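PDB 4GF2: erythrocyte binding antigen 140 from Plasmodium falciparum, which probably binds a host receptor on the red-cell surface, glycophorin C, through the tandem Duffy-binding-like domains held in this fragment, as the parasite invades erythrocytes. Local coordinates for residues 288-291 and 295-298; 302-307 and 378-383. The protein carries 3 engineered substitutions. One frame throughout, in Å; residues are numbered along the deposited sequence.

Contact 1 (288-291 and 295-298)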
ATOM      1  N   ILE A 288       1.890  -8.347  -9.577  1.00 42.37           N
ATOM      2  CA  ILE A 288       2.928  -7.371  -9.285  1.00 40.37           C
ATOM      3  C   ILE A 288       4.089  -8.056  -8.578  1.00 41.56           C
ATOM      4  O   ILE A 288       5.255  -7.778  -8.860  1.00 41.91           O
ATOM      5  CB  ILE A 288       2.403  -6.226  -8.407  1.00 40.29           C
ATOM      6  CG1 ILE A 288       1.409  -5.367  -9.191  1.00 39.36           C
ATOM      7  CG2 ILE A 288       3.555  -5.352  -7.928  1.00 41.77           C
ATOM      8  CD1 ILE A 288       0.651  -4.362  -8.336  1.00 39.81           C
ATOM      9  N   LYS A 289       3.763  -8.960  -7.662  1.00 43.12           N
ATOM     10  CA  LYS A 289       4.783  -9.650  -6.885  1.00 45.58           C
ATOM     11  C   LYS A 289       5.591 -10.584  -7.774  1.00 47.62           C
ATOM     12  O   LYS A 289       6.797 -10.734  -7.593  1.00 49.21           O
ATOM     13  CB  LYS A 289       4.153 -10.426  -5.732  1.00 46.34           C
ATOM     14  CG  LYS A 289       3.677  -9.553  -4.587  1.00 46.67           C
ATOM     15  CD  LYS A 289       3.199 -10.402  -3.417  1.00 50.96           C
ATOM     16  CE  LYS A 289       2.642  -9.546  -2.288  1.00 52.90           C
ATOM     17  NZ  LYS A 289       2.227 -10.374  -1.115  1.00 56.27           N
ATOM     18  N   SER A 290       4.920 -11.206  -8.738  1.00 47.62           N
ATOM     19  CA  SER A 290       5.592 -12.078  -9.692  1.00 50.22           C
ATOM     20  C   SER A 290       6.570 -11.276 -10.548  1.00 49.90           C
ATOM     21  O   SER A 290       7.723 -11.673 -10.725  1.00 52.25           O
ATOM     22  CB  SER A 290       4.571 -12.780 -10.585  1.00 51.38           C
ATOM     23  OG  SER A 290       5.213 -13.642 -11.509  1.00 54.91           O
ATOM     24  N   PHE A 291       6.101 -10.142 -11.065  1.00 48.33           N
ATOM     25  CA  PHE A 291       6.899  -9.292 -11.944  1.00 50.45           C
ATOM     26  C   PHE A 291       8.072  -8.620 -11.236  1.00 54.20           C
ATOM     27  O   PHE A 291       9.084  -8.312 -11.865  1.00 56.41           O
ATOM     28  CB  PHE A 291       6.015  -8.213 -12.576  1.00 47.22           C
ATOM     29  CG  PHE A 291       5.328  -8.650 -13.839  1.00 46.99           C
ATOM     30  CD1 PHE A 291       4.368  -9.646 -13.816  1.00 48.23           C
ATOM     31  CD2 PHE A 291       5.636  -8.051 -15.047  1.00 45.60           C
ATOM     32  CE1 PHE A 291       3.733 -10.043 -14.980  1.00 48.29           C
ATOM     33  CE2 PHE A 291       5.005  -8.444 -16.214  1.00 45.66           C
ATOM     34  CZ  PHE A 291       4.052  -9.438 -16.179  1.00 47.16           C
ATOM     35  N   PRO A 295       8.512 -15.338 -10.512  1.00 70.31           N
ATOM     36  CA  PRO A 295       8.828 -15.945 -11.812  1.00 72.27           C
ATOM     37  C   PRO A 295       8.926 -14.938 -12.958  1.00 70.04           C
ATOM     38  O   PRO A 295       9.931 -14.915 -13.668  1.00 74.73           O
ATOM     39  CB  PRO A 295       7.652 -16.896 -12.045  1.00 71.44           C
ATOM     40  CG  PRO A 295       7.182 -17.249 -10.682  1.00 69.67           C
ATOM     41  CD  PRO A 295       7.385 -16.018  -9.850  1.00 67.47           C
ATOM     42  N   ALA A 296       7.894 -14.121 -13.135  1.00 61.86           N
ATOM     43  CA  ALA A 296       7.852 -13.171 -14.242  1.00 56.87           C
ATOM     44  C   ALA A 296       9.108 -12.304 -14.287  1.00 56.94           C
ATOM     45  O   ALA A 296       9.554 -11.896 -15.360  1.00 57.51           O
ATOM     46  CB  ALA A 296       6.614 -12.300 -14.135  1.00 51.88           C
ATOM     47  N   LYS A 297       9.679 -12.039 -13.117  1.00 57.65           N
ATOM     48  CA  LYS A 297      10.833 -11.155 -13.005  1.00 61.21           C
ATOM     49  C   LYS A 297      11.985 -11.578 -13.915  1.00 66.11           C
ATOM     50  O   LYS A 297      12.603 -10.740 -14.569  1.00 68.51           O
ATOM     51  CB  LYS A 297      11.315 -11.106 -11.554  1.00 64.84           C
ATOM     52  CG  LYS A 297      12.471 -10.151 -11.312  1.00 70.23           C
ATOM     53  CD  LYS A 297      12.991 -10.278  -9.891  1.00 75.45           C
ATOM     54  CE  LYS A 297      14.199  -9.390  -9.657  1.00 80.84           C
ATOM     55  NZ  LYS A 297      14.725  -9.521  -8.270  1.00 84.81           N
ATOM     56  N   ASN A 298      12.268 -12.878 -13.956  1.00 68.04           N
ATOM     57  CA  ASN A 298      13.417 -13.391 -14.697  1.00 72.47           C
ATOM     58  C   ASN A 298      13.034 -14.391 -15.785  1.00 71.42           C
ATOM     59  O   ASN A 298      13.858 -15.204 -16.205  1.00 75.70           O
ATOM     60  CB  ASN A 298      14.408 -14.054 -13.735  1.00 79.17           C
ATOM     61  CG  ASN A 298      14.747 -13.175 -12.548  1.00 79.94           C
ATOM     62  OD1 ASN A 298      15.434 -12.162 -12.686  1.00 81.77           O
ATOM     63  ND2 ASN A 298      14.271 -13.563 -11.369  1.00 78.52           N
TER

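Contact 2 (302-307 and 378-383)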
ATOM      1  N   ILE A 302       7.004 -16.303 -19.028  1.00 66.04           N
ATOM      2  CA  ILE A 302       6.013 -16.259 -17.960  1.00 63.07           C
ATOM      3  C   ILE A 302       5.418 -14.862 -17.845  1.00 60.77           C
ATOM      4  O   ILE A 302       4.199 -14.700 -17.772  1.00 59.02           O
ATOM      5  CB  ILE A 302       6.623 -16.667 -16.613  1.00 63.09           C
ATOM      6  CG1 ILE A 302       7.164 -18.097 -16.695  1.00 67.49           C
ATOM      7  CG2 ILE A 302       5.583 -16.549 -15.505  1.00 60.42           C
ATOM      8  CD1 ILE A 302       7.907 -18.550 -15.455  1.00 68.99           C
ATOM      9  N   ALA A 303       6.281 -13.853 -17.837  1.00 61.52           N
ATOM     10  CA  ALA A 303       5.825 -12.471 -17.786  1.00 58.93           C
ATOM     11  C   ALA A 303       4.898 -12.164 -18.961  1.00 60.93           C
ATOM     12  O   ALA A 303       4.043 -11.284 -18.868  1.00 58.83           O
ATOM     13  CB  ALA A 303       7.009 -11.523 -17.785  1.00 57.47           C
ATOM     14  N   SER A 304       5.062 -12.896 -20.061  1.00 64.99           N
ATOM     15  CA  SER A 304       4.272 -12.649 -21.267  1.00 64.38           C
ATOM     16  C   SER A 304       2.929 -13.377 -21.254  1.00 65.53           C
ATOM     17  O   SER A 304       1.981 -12.949 -21.912  1.00 65.64           O
ATOM     18  CB  SER A 304       5.058 -13.058 -22.517  1.00 65.75           C
ATOM     19  OG  SER A 304       6.210 -12.252 -22.687  1.00 64.48           O
ATOM     20  N   GLN A 305       2.847 -14.481 -20.518  1.00 66.23           N
ATOM     21  CA  GLN A 305       1.624 -15.275 -20.484  1.00 66.63           C
ATOM     22  C   GLN A 305       0.511 -14.516 -19.769  1.00 61.25           C
ATOM     23  O   GLN A 305       0.683 -14.056 -18.644  1.00 58.74           O
ATOM     24  CB  GLN A 305       1.874 -16.628 -19.812  1.00 71.99           C
ATOM     25  CG  GLN A 305       0.685 -17.579 -19.889  1.00 78.05           C
ATOM     26  CD  GLN A 305       1.040 -19.005 -19.505  1.00 86.86           C
ATOM     27  OE1 GLN A 305       2.174 -19.446 -19.689  1.00 91.43           O
ATOM     28  NE2 GLN A 305       0.067 -19.732 -18.968  1.00 89.52           N
ATOM     29  N   ILE A 306      -0.632 -14.385 -20.436  1.00 59.46           N
ATOM     30  CA  ILE A 306      -1.734 -13.577 -19.928  1.00 55.67           C
ATOM     31  C   ILE A 306      -2.811 -14.420 -19.255  1.00 55.54           C
ATOM     32  O   ILE A 306      -3.192 -15.476 -19.754  1.00 57.95           O
ATOM     33  CB  ILE A 306      -2.387 -12.765 -21.064  1.00 55.17           C
ATOM     34  CG1 ILE A 306      -1.367 -11.799 -21.669  1.00 52.22           C
ATOM     35  CG2 ILE A 306      -3.594 -11.995 -20.545  1.00 54.96           C
ATOM     36  CD1 ILE A 306      -1.923 -10.932 -22.774  1.00 50.20           C
ATOM     37  N   ASN A 307      -3.299 -13.940 -18.117  1.00 51.79           N
ATOM     38  CA  ASN A 307      -4.412 -14.576 -17.425  1.00 52.84           C
ATOM     39  C   ASN A 307      -5.703 -13.823 -17.740  1.00 52.57           C
ATOM     40  O   ASN A 307      -5.932 -12.727 -17.230  1.00 50.53           O
ATOM     41  CB  ASN A 307      -4.146 -14.598 -15.918  1.00 52.69           C
ATOM     42  CG  ASN A 307      -5.259 -15.266 -15.137  1.00 56.57           C
ATOM     43  OD1 ASN A 307      -6.437 -14.975 -15.340  1.00 58.36           O
ATOM     44  ND2 ASN A 307      -4.891 -16.169 -14.236  1.00 58.93           N
ATOM     45  N   LEU A 378      -0.459  -6.946 -23.018  1.00 44.96           N
ATOM     46  CA  LEU A 378      -1.345  -6.776 -24.163  1.00 45.99           C
ATOM     47  C   LEU A 378      -0.583  -6.316 -25.394  1.00 47.17           C
ATOM     48  O   LEU A 378      -0.824  -6.802 -26.500  1.00 48.26           O
ATOM     49  CB  LEU A 378      -2.444  -5.776 -23.842  1.00 45.48           C
ATOM     50  CG  LEU A 378      -3.427  -6.254 -22.785  1.00 47.59           C
ATOM     51  CD1 LEU A 378      -4.373  -5.137 -22.413  1.00 48.15           C
ATOM     52  CD2 LEU A 378      -4.185  -7.452 -23.300  1.00 49.03           C
ATOM     53  N   LEU A 379       0.330  -5.371 -25.198  1.00 47.94           N
ATOM     54  CA  LEU A 379       1.183  -4.902 -26.280  1.00 52.15           C
ATOM     55  C   LEU A 379       2.058  -6.039 -26.785  1.00 58.86           C
ATOM     56  O   LEU A 379       2.149  -6.276 -27.988  1.00 64.14           O
ATOM     57  CB  LEU A 379       2.056  -3.737 -25.813  1.00 50.58           C
ATOM     58  CG  LEU A 379       1.335  -2.403 -25.607  1.00 47.17           C
ATOM     59  CD1 LEU A 379       2.279  -1.391 -24.987  1.00 47.95           C
ATOM     60  CD2 LEU A 379       0.774  -1.875 -26.919  1.00 46.54           C
ATOM     61  N   LYS A 380       2.698  -6.744 -25.860  1.00 58.44           N
ATOM     62  CA  LYS A 380       3.553  -7.865 -26.222  1.00 59.67           C
ATOM     63  C   LYS A 380       2.771  -8.884 -27.037  1.00 60.50           C
ATOM     64  O   LYS A 380       3.286  -9.444 -28.004  1.00 63.30           O
ATOM     65  CB  LYS A 380       4.129  -8.531 -24.972  1.00 58.77           C
ATOM     66  CG  LYS A 380       4.948  -9.785 -25.252  1.00 61.72           C
ATOM     67  CD  LYS A 380       6.095  -9.508 -26.210  1.00 63.31           C
ATOM     68  CE  LYS A 380       6.954 -10.746 -26.434  1.00 66.56           C
ATOM     69  NZ  LYS A 380       7.687 -11.153 -25.203  1.00 66.15           N
ATOM     70  N   TYR A 381       1.522  -9.116 -26.647  1.00 59.21           N
ATOM     71  CA  TYR A 381       0.687 -10.095 -27.327  1.00 63.54           C
ATOM     72  C   TYR A 381       0.319  -9.626 -28.732  1.00 66.91           C
ATOM     73  O   TYR A 381       0.265 -10.424 -29.668  1.00 74.48           O
ATOM     74  CB  TYR A 381      -0.583 -10.368 -26.521  1.00 63.48           C
ATOM     75  CG  TYR A 381      -1.487 -11.394 -27.162  1.00 68.64           C
ATOM     76  CD1 TYR A 381      -1.218 -12.752 -27.050  1.00 73.39           C
ATOM     77  CD2 TYR A 381      -2.607 -11.007 -27.885  1.00 69.36           C
ATOM     78  CE1 TYR A 381      -2.040 -13.694 -27.638  1.00 76.39           C
ATOM     79  CE2 TYR A 381      -3.434 -11.941 -28.476  1.00 72.49           C
ATOM     80  CZ  TYR A 381      -3.147 -13.283 -28.350  1.00 75.44           C
ATOM     81  OH  TYR A 381      -3.970 -14.216 -28.936  1.00 78.00           O
ATOM     82  N   LYS A 382       0.074  -8.328 -28.876  1.00 62.40           N
ATOM     83  CA  LYS A 382      -0.340  -7.769 -30.157  1.00 62.87           C
ATOM     84  C   LYS A 382       0.815  -7.750 -31.146  1.00 64.09           C
ATOM     85  O   LYS A 382       0.634  -8.034 -32.328  1.00 67.04           O
ATOM     86  CB  LYS A 382      -0.885  -6.351 -29.969  1.00 63.28           C
ATOM     87  CG  LYS A 382      -1.343  -5.682 -31.260  1.00 69.76           C
ATOM     88  CD  LYS A 382      -2.470  -6.464 -31.919  1.00 76.44           C
ATOM     89  CE  LYS A 382      -2.875  -5.861 -33.253  1.00 83.18           C
ATOM     90  NZ  LYS A 382      -3.408  -4.479 -33.111  1.00 83.60           N
ATOM     91  N   TYR A 383       2.006  -7.429 -30.652  1.00 62.24           N
ATOM     92  CA  TYR A 383       3.161  -7.220 -31.518  1.00 63.63           C
ATOM     93  C   TYR A 383       4.286  -8.223 -31.269  1.00 65.36           C
ATOM     94  O   TYR A 383       5.459  -7.911 -31.479  1.00 65.11           O
ATOM     95  CB  TYR A 383       3.685  -5.798 -31.323  1.00 62.72           C
ATOM     96  CG  TYR A 383       2.635  -4.740 -31.556  1.00 61.70           C
ATOM     97  CD1 TYR A 383       2.295  -4.345 -32.841  1.00 66.11           C
ATOM     98  CD2 TYR A 383       1.980  -4.138 -30.492  1.00 57.93           C
ATOM     99  CE1 TYR A 383       1.334  -3.381 -33.061  1.00 66.19           C
ATOM    100  CE2 TYR A 383       1.020  -3.173 -30.702  1.00 58.25           C
ATOM    101  CZ  TYR A 383       0.700  -2.798 -31.988  1.00 63.41           C
ATOM    102  OH  TYR A 383      -0.257  -1.836 -32.200  1.00 64.80           O
TER

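Contact 1 (288-291 and 295-298)
Ser290 reaches across to Pro295 and Ala296, and its short side chain can be followed outward atom by atom. Ser290 CB lies 4.1 Å from Ala296 CB, in van der Waals contact. Beyond it OG stands opposite the backbone N of its own residue (chi1 -179°), which swings the hydroxyl toward the loop; there Ser290 OG accepts a hydrogen bond from Ala296 N at 3.2 Å, fairly straight at 160°. Ser290 OG also touches Ala296 CB and lies 3.6 Å from Pro295 CD. Serine suits the place because so short an acceptor can take up a backbone N-H of the following loop.

Helix 285-293 here runs toward its end in a mainly helical Duffy-binding-like protein, and the chain folds back before the short helix 300-304. A weak bond from Lys297 N to Ser290 O, bent to 131°, reinforces the turn.

At CB Phe291 points away from the loop, and its side chain packs on Ile373 and Gln377 of helix 361-382. One ring face nevertheless receives the methyl of Ala296 in a CH-pi contact, Ala296 CB 3.9 Å from the Phe291 ring centroid and displaced toward CD1. Alanine is small enough to sit there, while Lys297 extends its ammonium end away from the helix.

Contact 2 (302-307 and 378-383)
The ring of Tyr381 meets Ile306 obliquely, Ile306 CD1 coming in beside the root of the aromatic side chain, 4.0 Å from Tyr381 CB. Outside the two segments the same ring meets that of Tyr318, with planes at about 55°, and makes a cation-pi contact with Lys384. This is the C-terminal end of helix 361-382, a long helix of the second Duffy-binding-like domain, against which the link between the short helices 300-304 and 308-314 packs.

Ile306 has left helical geometry and turns its side chain toward the long helix. With CG1 opposite its carbonyl carbon (chi1 -62°) and an extended chi2, the branch ends in CD1, and the side chain as a whole lies at about a right angle to those of Leu378 and Tyr381. Ile306 CD1 rests 4.2 Å from Leu378 CD2. Leu378 itself points away at CB, and its branched end returns to the contact; Leu311 of helix 308-314 packs on both residues, so the branched, wholly apolar isoleucine suits a place between leucines and the base of a tyrosine.

Two residues beyond Leu378 the contact turns polar. Lys380, bent at chi2 and chi4, folds its aliphatic stem past Ser304, Lys380 CG lying 3.8 Å from Ser304 OG. Its ammonium also donates to Val460 O, while the serine hydroxyl is hydrogen-bonded to Val300 O. Across the contact, Lys380 NZ donates to Ser304 OG at 3.1 Å.

How the contacts relate
Contact 1 is local and partly buried, a helix end joined to the loop that follows it; contact 2 lies nearer the surface and brings together segments 71 residues apart. Both involve helix 361-382: it covers Phe291 in the first and supplies a segment in the second. Backbone N-H groups do the polar work in 288-291 and 295-298, whereas a lysine ammonium does so in 302-307 and 378-383, in a contact that lies at the surface. The two meet through helix 300-304, with Phe291 CZ 3.3 Å from Ala303 O and Pro295 CB 3.8 Å from Ile302 CD1. Ala303 O also accepts from Gln377, just before 378-383.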